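Local coordinates for toxin protein (Yersinia entomophaga, PDB 6AQK) that probably acts as an ADP-ribosyltransferase, the C-terminal toxin domain of the RHS2 protein, modifying a target by transfer of ADP-ribose, at residues D16-K21 with L84-A89; Q38-S43 with I55-E60; D46-M51 with E79-L84. All coordinates share one frame; numbering follows the deposited sequence.

In the fold
All three contacts lie in the N-terminal helical part of the chain, apart from the five-stranded mixed sheet. Interaction 1 is the buried one, made of van der Waals packing, and sets A18 and L19 on helix 74-90. Interactions 1 and 3 share that long helix and L84, and they touch where K21 and A18 meet T83. Interaction 3 brings the loop before helix 51-63 to the same helix at the surface, through amide, carboxylate and water. Interaction 2, also at the surface, joins the end of helix 27-39 to helix 51-63 through aliphatic chains; it meets interaction 3 at I42 with I48 and W58 with V80.

Interaction 1: D16-K21 with L84-A89; sequences DPALYK and LGKIDA
I87 carries this contact, presenting its longer branch to the backbone between A18 and L19. Its CG1 lies beside the backbone N of I87 (chi1 -71°), and the branch reaches the turn with CG1 3.6 Å from L19 N and 3.7 Å from A18 C. CD1 continues over the same face of the peptide and ends 3.8 Å from A18 O. The side chain therefore rests against a peptide group more than against another side chain.

A18 meets it with its methyl. Its CB points at helix 74-90 and settles between two residues of one turn, 3.7 Å from I87 CG1 and 3.9 Å from K86 CB. K86 offers just the root of its chain, while the rest bends three times on its way to the amine. The second branch of I87, CG2, meets L19 more loosely, 4.3 Å from L19 CD1.

A methyl group this small lets the backbones come close, and the CA atoms of A18 and I87 are 5.4 Å apart. The contact thus seats A18 and L19 on the last turns of helix 74-90. Polar ties lie just outside: A18 N bonds to E90 OE1, and L19 N makes a weak bond to Y94 OH. Between the segments the chemistry is dispersion and shape: hydrocarbon on a peptide face and on a methyl, with no polar pair.

Interaction 2: Q38-S43 with I55-E60; sequences QKLNIS and ISKWAE
K57 leaves its helix with CG anti to the backbone N (chi1 -174°), then bends at chi2 and chi3, which carries its aliphatic chain past L40 toward K39. L40 has CG beside its own backbone N (chi1 -67°) and sends the CD1 methyl across to the root of the lysine, 3.9 Å from K57 CB and 4.2 Å from K57 CG. The two side chains cross obliquely. Farther along, K57 CE passes 4.0 Å from K39 CB.

The approach comes at the end of helix 27-39, which closes in a Schellman motif: N41, with positive phi, is the C-prime residue, I42 N bonds back to L37 O and N41 N to Q38 O. L40 is the first residue past the helix to leave helical angles, and from there its side chain also touches N53 and F54 of helix 51-63. Next to K57 in the chain, the buried W58 packs edge-to-face with F33 of helix 27-39, so the two helices also meet in the interior.

The amines stay apart, K39 NZ lying 6.2 Å from K57 NZ. K39 turns its end away from helix 51-63, while K57 NZ makes a weak salt bridge with E60 OE2 at 3.5 Å, one turn along its own helix, where the carboxylate probably eases the like-charge repulsion.

Interaction 3: D46-M51 with E79-L84; sequences DSIIDM and EVQKTL. With PT (platinum (II) ion), chain D.
Q81 reaches from helix 74-90 to the 46-51 segment, and both D46 and I48 lie against it. Its CG stands anti to the backbone N (chi1 -175°) and the chain runs on extended, which carries the amide out to the loop. There Q81 NE2 sits 4.0 Å from D46 CA and 4.2 Å from I48 CD1, the side chains of I48 and Q81 running antiparallel past one another. This is the more enclosed half: I48 also touches I42, L37 and F54.

The D46 half is more open and exposed. Its carboxylate lies across the glutamine chain with OD1 3.9 Å from Q81 CG, and the carboxylate and amide planes are 58° apart. A water bridges the two segments, donating to D46 OD1 at 2.6 Å and to Q81 O at 2.8 Å.

At the far end of the segment M51 starts helix 51-63. Its SD binds a platinum ion at 2.1 Å, and H74 at the start of helix 74-90 is the other protein ligand; in this crystal the platinum, probably a heavy-atom additive, bridges the starts of the two helices.

Across the segments, then, the direct touches are van der Waals contacts. A hydrogen bond from Q81 NE2 to Y45 O, just before the segment, probably sets the amide's rotation, while the polar link from D46 to helix 74-90 runs through water.

Interaction 1: D16-K21 with L84-A89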
loop_
_atom_site.group_PDB
_atom_site.type_symbol
_atom_site.label_atom_id
_atom_site.label_comp_id
_atom_site.label_asym_id
_atom_site.label_seq_id
_atom_site.Cartn_x
_atom_site.Cartn_y
_atom_site.Cartn_z
ATOM N N ASP A 16 -6.338 -22.512 -3.344
ATOM C CA ASP A 16 -5.479 -21.364 -3.711
ATOM C C ASP A 16 -5.646 -20.296 -2.604
ATOM O O ASP A 16 -6.745 -20.092 -2.121
ATOM C CB ASP A 16 -5.815 -20.698 -5.044
ATOM C CG ASP A 16 -5.418 -21.504 -6.255
ATOM O OD1 ASP A 16 -4.607 -22.446 -6.127
ATOM O OD2 ASP A 16 -5.928 -21.178 -7.337
ATOM N N PRO A 17 -4.566 -19.605 -2.271
ATOM C CA PRO A 17 -4.625 -18.412 -1.411
ATOM C C PRO A 17 -5.752 -17.447 -1.739
ATOM O O PRO A 17 -5.981 -17.097 -2.899
ATOM C CB PRO A 17 -3.292 -17.770 -1.676
ATOM C CG PRO A 17 -2.350 -18.932 -1.883
ATOM C CD PRO A 17 -3.175 -19.943 -2.651
ATOM N N ALA A 18 -6.540 -17.102 -0.731
ATOM C CA ALA A 18 -7.541 -16.097 -0.856
ATOM C C ALA A 18 -6.959 -14.779 -1.290
ATOM O O ALA A 18 -7.665 -13.977 -1.919
ATOM C CB ALA A 18 -8.281 -15.952 0.459
ATOM N N LEU A 19 -5.679 -14.558 -0.992
ATOM C CA LEU A 19 -5.008 -13.351 -1.511
ATOM C C LEU A 19 -5.168 -13.113 -3.030
ATOM O O LEU A 19 -5.266 -11.937 -3.456
ATOM C CB LEU A 19 -3.531 -13.339 -1.125
ATOM C CG LEU A 19 -2.659 -12.166 -1.397
ATOM C CD1 LEU A 19 -3.305 -10.964 -0.737
ATOM C CD2 LEU A 19 -1.274 -12.367 -0.793
ATOM N N TYR A 20 -5.198 -14.190 -3.844
ATOM C CA TYR A 20 -5.393 -14.041 -5.286
ATOM C C TYR A 20 -6.654 -13.252 -5.608
ATOM O O TYR A 20 -6.659 -12.476 -6.591
ATOM C CB TYR A 20 -5.550 -15.370 -6.005
ATOM C CG TYR A 20 -4.266 -16.118 -6.256
ATOM C CD1 TYR A 20 -3.374 -15.742 -7.265
ATOM C CD2 TYR A 20 -4.008 -17.296 -5.580
ATOM C CE1 TYR A 20 -2.205 -16.494 -7.465
ATOM C CE2 TYR A 20 -2.863 -18.033 -5.767
ATOM C CZ TYR A 20 -1.972 -17.653 -6.683
ATOM O OH TYR A 20 -0.901 -18.474 -6.763
ATOM N N LYS A 21 -7.741 -13.521 -4.892
ATOM C CA LYS A 21 -8.991 -12.756 -5.081
ATOM C C LYS A 21 -8.856 -11.226 -4.999
ATOM O O LYS A 21 -9.508 -10.510 -5.744
ATOM C CB LYS A 21 -10.138 -13.237 -4.166
ATOM C CG LYS A 21 -10.618 -14.676 -4.434
ATOM C CD LYS A 21 -11.569 -15.137 -3.339
ATOM N N LEU A 84 -11.447 -11.016 3.048
ATOM C CA LEU A 84 -10.457 -10.289 3.895
ATOM C C LEU A 84 -10.124 -11.106 5.134
ATOM O O LEU A 84 -8.968 -11.285 5.459
ATOM C CB LEU A 84 -10.895 -8.871 4.226
ATOM C CG LEU A 84 -10.946 -7.895 3.070
ATOM C CD1 LEU A 84 -11.652 -6.621 3.480
ATOM C CD2 LEU A 84 -9.555 -7.570 2.491
ATOM N N GLY A 85 -11.169 -11.663 5.759
ATOM C CA GLY A 85 -11.089 -12.618 6.857
ATOM C C GLY A 85 -10.241 -13.822 6.566
ATOM O O GLY A 85 -9.299 -14.141 7.336
ATOM N N LYS A 86 -10.518 -14.466 5.414
ATOM C CA LYS A 86 -9.716 -15.593 4.979
ATOM C C LYS A 86 -8.295 -15.278 4.739
ATOM O O LYS A 86 -7.445 -16.089 5.100
ATOM C CB LYS A 86 -10.288 -16.304 3.746
ATOM C CG LYS A 86 -11.676 -16.855 4.008
ATOM C CD LYS A 86 -11.878 -18.227 3.338
ATOM C CE LYS A 86 -11.808 -18.144 1.836
ATOM N NZ LYS A 86 -12.860 -17.204 1.324
ATOM N N ILE A 87 -8.014 -14.095 4.142
ATOM C CA ILE A 87 -6.629 -13.722 3.879
ATOM C C ILE A 87 -5.835 -13.671 5.207
ATOM O O ILE A 87 -4.731 -14.147 5.287
ATOM C CB ILE A 87 -6.581 -12.379 3.083
ATOM C CG1 ILE A 87 -7.058 -12.619 1.662
ATOM C CG2 ILE A 87 -5.213 -11.794 3.065
ATOM C CD1 ILE A 87 -7.326 -11.363 0.863
ATOM N N ASP A 88 -6.453 -13.125 6.228
ATOM C CA ASP A 88 -5.776 -13.000 7.535
ATOM C C ASP A 88 -5.639 -14.354 8.231
ATOM O O ASP A 88 -4.640 -14.600 8.875
ATOM C CB ASP A 88 -6.524 -11.952 8.396
ATOM C CG ASP A 88 -6.141 -10.521 8.045
ATOM O OD1 ASP A 88 -4.986 -10.358 7.647
ATOM O OD2 ASP A 88 -6.955 -9.582 8.182
ATOM N N ALA A 89 -6.650 -15.222 8.081
ATOM C CA ALA A 89 -6.628 -16.597 8.592
ATOM C C ALA A 89 -5.515 -17.429 7.990
ATOM O O ALA A 89 -4.773 -18.131 8.721
ATOM C CB ALA A 89 -7.948 -17.208 8.362
#

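Interaction 2: Q38-S43 with I55-E60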
loop_
_atom_site.group_PDB
_atom_site.type_symbol
_atom_site.label_atom_id
_atom_site.label_comp_id
_atom_site.label_asym_id
_atom_site.label_seq_id
_atom_site.Cartn_x
_atom_site.Cartn_y
_atom_site.Cartn_z
ATOM N N GLN A 38 -11.364 3.444 5.482
ATOM C CA GLN A 38 -10.607 4.640 5.886
ATOM C C GLN A 38 -11.524 5.832 6.031
ATOM O O GLN A 38 -11.469 6.555 7.048
ATOM C CB GLN A 38 -9.518 5.060 4.889
ATOM C CG GLN A 38 -8.444 4.038 4.607
ATOM C CD GLN A 38 -7.449 4.545 3.569
ATOM O OE1 GLN A 38 -7.277 3.952 2.509
ATOM N NE2 GLN A 38 -6.791 5.665 3.876
ATOM N N LYS A 39 -12.355 6.043 5.021
ATOM C CA LYS A 39 -13.198 7.253 4.925
ATOM C C LYS A 39 -14.225 7.264 6.042
ATOM O O LYS A 39 -14.656 8.330 6.478
ATOM C CB LYS A 39 -13.926 7.410 3.562
ATOM C CG LYS A 39 -13.110 7.743 2.295
ATOM C CD LYS A 39 -11.795 8.410 2.577
ATOM C CE LYS A 39 -10.974 8.642 1.311
ATOM N NZ LYS A 39 -11.639 9.552 0.328
ATOM N N LEU A 40 -14.626 6.101 6.520
ATOM C CA LEU A 40 -15.634 6.060 7.527
ATOM C C LEU A 40 -15.032 5.793 8.892
ATOM O O LEU A 40 -15.766 5.471 9.760
ATOM C CB LEU A 40 -16.706 5.012 7.190
ATOM C CG LEU A 40 -17.548 5.389 5.939
ATOM C CD1 LEU A 40 -18.491 4.242 5.522
ATOM C CD2 LEU A 40 -18.359 6.660 6.197
ATOM N N ASN A 41 -13.708 5.869 9.025
ATOM C CA ASN A 41 -13.028 5.539 10.261
ATOM C C ASN A 41 -13.456 4.225 10.909
ATOM O O ASN A 41 -13.584 4.132 12.108
ATOM C CB ASN A 41 -13.180 6.766 11.204
ATOM C CG ASN A 41 -12.674 8.038 10.557
ATOM O OD1 ASN A 41 -13.403 8.990 10.413
ATOM N ND2 ASN A 41 -11.429 8.024 10.086
ATOM N N ILE A 42 -13.677 3.175 10.118
ATOM C CA ILE A 42 -14.043 1.884 10.697
ATOM C C ILE A 42 -12.767 1.228 11.259
ATOM O O ILE A 42 -11.753 1.140 10.543
ATOM C CB ILE A 42 -14.616 0.920 9.624
ATOM C CG1 ILE A 42 -15.827 1.483 8.846
ATOM C CG2 ILE A 42 -14.902 -0.422 10.238
ATOM C CD1 ILE A 42 -17.062 1.705 9.652
ATOM N N SER A 43 -12.790 0.730 12.481
ATOM C CA SER A 43 -11.522 0.204 13.099
ATOM C C SER A 43 -11.088 -1.132 12.563
ATOM O O SER A 43 -9.900 -1.437 12.499
ATOM C CB SER A 43 -11.584 0.148 14.631
ATOM O OG SER A 43 -12.735 -0.508 15.086
ATOM N N ILE A 55 -22.011 0.491 2.549
ATOM C CA ILE A 55 -22.245 0.072 1.183
ATOM C C ILE A 55 -22.388 1.250 0.273
ATOM O O ILE A 55 -21.792 1.283 -0.823
ATOM C CB ILE A 55 -23.425 -0.927 1.104
ATOM C CG1 ILE A 55 -22.980 -2.265 1.701
ATOM C CG2 ILE A 55 -23.854 -1.145 -0.336
ATOM C CD1 ILE A 55 -24.107 -3.180 2.181
ATOM N N SER A 56 -23.133 2.256 0.730
ATOM C CA SER A 56 -23.343 3.455 -0.047
ATOM C C SER A 56 -22.032 4.220 -0.432
ATOM O O SER A 56 -21.758 4.567 -1.607
ATOM C CB SER A 56 -24.326 4.352 0.702
ATOM O OG SER A 56 -24.471 5.535 -0.048
ATOM N N LYS A 57 -21.179 4.389 0.567
ATOM C CA LYS A 57 -19.877 4.985 0.366
ATOM C C LYS A 57 -19.002 4.120 -0.533
ATOM O O LYS A 57 -18.350 4.610 -1.445
ATOM C CB LYS A 57 -19.179 5.123 1.744
ATOM C CG LYS A 57 -17.848 5.881 1.712
ATOM C CD LYS A 57 -17.996 7.235 1.009
ATOM C CE LYS A 57 -17.360 8.341 1.813
ATOM N NZ LYS A 57 -17.805 9.640 1.250
ATOM N N TRP A 58 -18.983 2.818 -0.241
ATOM C CA TRP A 58 -18.199 1.875 -1.035
ATOM C C TRP A 58 -18.598 1.973 -2.521
ATOM O O TRP A 58 -17.727 2.077 -3.416
ATOM C CB TRP A 58 -18.407 0.467 -0.465
ATOM C CG TRP A 58 -17.642 -0.609 -1.148
ATOM C CD1 TRP A 58 -16.464 -0.499 -1.869
ATOM C CD2 TRP A 58 -18.002 -1.971 -1.158
ATOM N NE1 TRP A 58 -16.083 -1.760 -2.323
ATOM C CE2 TRP A 58 -17.021 -2.670 -1.884
ATOM C CE3 TRP A 58 -19.080 -2.679 -0.611
ATOM C CZ2 TRP A 58 -17.130 -4.060 -2.133
ATOM C CZ3 TRP A 58 -19.179 -4.001 -0.840
ATOM C CH2 TRP A 58 -18.201 -4.701 -1.596
ATOM N N ALA A 59 -19.907 2.012 -2.783
ATOM C CA ALA A 59 -20.393 2.075 -4.193
ATOM C C ALA A 59 -19.899 3.348 -4.881
ATOM O O ALA A 59 -19.437 3.340 -6.038
ATOM C CB ALA A 59 -21.926 1.953 -4.237
ATOM N N GLU A 60 -19.952 4.440 -4.146
ATOM C CA GLU A 60 -19.505 5.733 -4.657
ATOM C C GLU A 60 -18.060 5.662 -5.063
ATOM O O GLU A 60 -17.725 6.032 -6.198
ATOM C CB GLU A 60 -19.746 6.774 -3.579
ATOM C CG GLU A 60 -19.285 8.208 -3.797
ATOM C CD GLU A 60 -19.534 9.021 -2.514
ATOM O OE1 GLU A 60 -20.598 8.838 -1.866
ATOM O OE2 GLU A 60 -18.639 9.765 -2.100
#

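Interaction 3: D46-M51 with E79-L84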
loop_
_atom_site.group_PDB
_atom_site.type_symbol
_atom_site.label_atom_id
_atom_site.label_comp_id
_atom_site.label_asym_id
_atom_site.label_seq_id
_atom_site.Cartn_x
_atom_site.Cartn_y
_atom_site.Cartn_z
ATOM N N ASP A 46 -14.127 -6.502 10.186
ATOM C CA ASP A 46 -15.170 -7.334 10.847
ATOM C C ASP A 46 -16.167 -6.582 11.731
ATOM O O ASP A 46 -17.144 -7.139 12.094
ATOM C CB ASP A 46 -14.540 -8.497 11.602
ATOM C CG ASP A 46 -14.187 -9.645 10.675
ATOM O OD1 ASP A 46 -14.844 -9.791 9.621
ATOM O OD2 ASP A 46 -13.237 -10.386 10.955
ATOM N N SER A 47 -15.960 -5.304 12.012
ATOM C CA SER A 47 -16.821 -4.591 12.938
ATOM C C SER A 47 -17.482 -3.430 12.220
ATOM O O SER A 47 -17.288 -2.296 12.600
ATOM C CB SER A 47 -15.961 -4.111 14.136
ATOM O OG SER A 47 -15.192 -2.944 13.807
ATOM N N ILE A 48 -18.277 -3.685 11.186
ATOM C CA ILE A 48 -18.943 -2.619 10.445
ATOM C C ILE A 48 -20.394 -2.571 10.909
ATOM O O ILE A 48 -21.168 -3.425 10.547
ATOM C CB ILE A 48 -18.854 -2.823 8.910
ATOM C CG1 ILE A 48 -17.370 -2.832 8.508
ATOM C CG2 ILE A 48 -19.677 -1.752 8.172
ATOM C CD1 ILE A 48 -17.080 -3.312 7.112
ATOM N N ILE A 49 -20.769 -1.553 11.667
ATOM C CA ILE A 49 -22.083 -1.536 12.352
ATOM C C ILE A 49 -23.184 -1.040 11.415
ATOM O O ILE A 49 -24.209 -1.686 11.271
ATOM C CB ILE A 49 -22.000 -0.719 13.669
ATOM C CG1 ILE A 49 -20.892 -1.299 14.580
ATOM C CG2 ILE A 49 -23.336 -0.676 14.407
ATOM C CD1 ILE A 49 -20.944 -2.804 14.830
ATOM N N ASP A 50 -22.934 0.065 10.732
ATOM C CA ASP A 50 -23.864 0.620 9.749
ATOM C C ASP A 50 -23.546 0.129 8.313
ATOM O O ASP A 50 -22.997 0.903 7.517
ATOM C CB ASP A 50 -23.831 2.165 9.839
ATOM C CG ASP A 50 -24.969 2.845 9.078
ATOM O OD1 ASP A 50 -25.716 2.161 8.332
ATOM O OD2 ASP A 50 -25.094 4.092 9.228
ATOM N N MET A 51 -23.948 -1.124 8.024
ATOM C CA MET A 51 -23.903 -1.788 6.670
ATOM C C MET A 51 -24.337 -0.821 5.552
ATOM O O MET A 51 -23.685 -0.660 4.503
ATOM C CB MET A 51 -24.843 -3.053 6.644
ATOM C CG MET A 51 -24.359 -4.329 5.911
ATOM S SD MET A 51 -25.267 -5.946 6.210
ATOM C CE MET A 51 -24.842 -6.118 7.960
ATOM N N GLU A 79 -19.160 -11.085 0.444
ATOM C CA GLU A 79 -18.061 -11.787 -0.196
ATOM C C GLU A 79 -16.672 -11.159 0.150
ATOM O O GLU A 79 -15.706 -11.886 0.520
ATOM C CB GLU A 79 -18.318 -11.860 -1.682
ATOM C CG GLU A 79 -17.283 -12.592 -2.545
ATOM C CD GLU A 79 -17.428 -12.227 -4.026
ATOM O OE1 GLU A 79 -18.502 -11.791 -4.475
ATOM O OE2 GLU A 79 -16.453 -12.361 -4.775
ATOM N N VAL A 80 -16.592 -9.839 0.007
ATOM C CA VAL A 80 -15.357 -9.100 0.220
ATOM C C VAL A 80 -14.934 -9.207 1.694
ATOM O O VAL A 80 -13.800 -9.512 1.989
ATOM C CB VAL A 80 -15.444 -7.672 -0.307
ATOM C CG1 VAL A 80 -14.192 -6.871 0.173
ATOM C CG2 VAL A 80 -15.628 -7.670 -1.837
ATOM N N GLN A 81 -15.876 -9.008 2.628
ATOM C CA GLN A 81 -15.586 -9.115 4.061
ATOM C C GLN A 81 -15.040 -10.503 4.447
ATOM O O GLN A 81 -14.048 -10.613 5.152
ATOM C CB GLN A 81 -16.852 -8.723 4.881
ATOM C CG GLN A 81 -16.645 -8.684 6.359
ATOM C CD GLN A 81 -17.918 -8.404 7.107
ATOM O OE1 GLN A 81 -18.895 -9.135 6.922
ATOM N NE2 GLN A 81 -17.943 -7.302 7.910
ATOM N N LYS A 82 -15.684 -11.583 3.976
ATOM C CA LYS A 82 -15.216 -12.916 4.261
ATOM C C LYS A 82 -13.828 -13.174 3.654
ATOM O O LYS A 82 -12.991 -13.789 4.287
ATOM C CB LYS A 82 -16.224 -13.954 3.736
ATOM C CG LYS A 82 -17.579 -13.846 4.422
ATOM N N THR A 83 -13.573 -12.645 2.457
ATOM C CA THR A 83 -12.311 -12.903 1.769
ATOM C C THR A 83 -11.195 -12.242 2.573
ATOM O O THR A 83 -10.184 -12.867 2.765
ATOM C CB THR A 83 -12.353 -12.421 0.323
ATOM O OG1 THR A 83 -13.237 -13.256 -0.417
ATOM C CG2 THR A 83 -11.068 -12.594 -0.353
ATOM N N LEU A 84 -11.447 -11.016 3.048
ATOM C CA LEU A 84 -10.457 -10.289 3.895
ATOM C C LEU A 84 -10.124 -11.106 5.134
ATOM O O LEU A 84 -8.968 -11.285 5.459
ATOM C CB LEU A 84 -10.895 -8.871 4.226
ATOM C CG LEU A 84 -10.946 -7.895 3.070
ATOM C CD1 LEU A 84 -11.652 -6.621 3.480
ATOM C CD2 LEU A 84 -9.555 -7.570 2.491
HETATM PT PT PT D . -26.259 -5.870 4.310
HETATM O O HOH W 1 -14.476 -11.522 7.727
#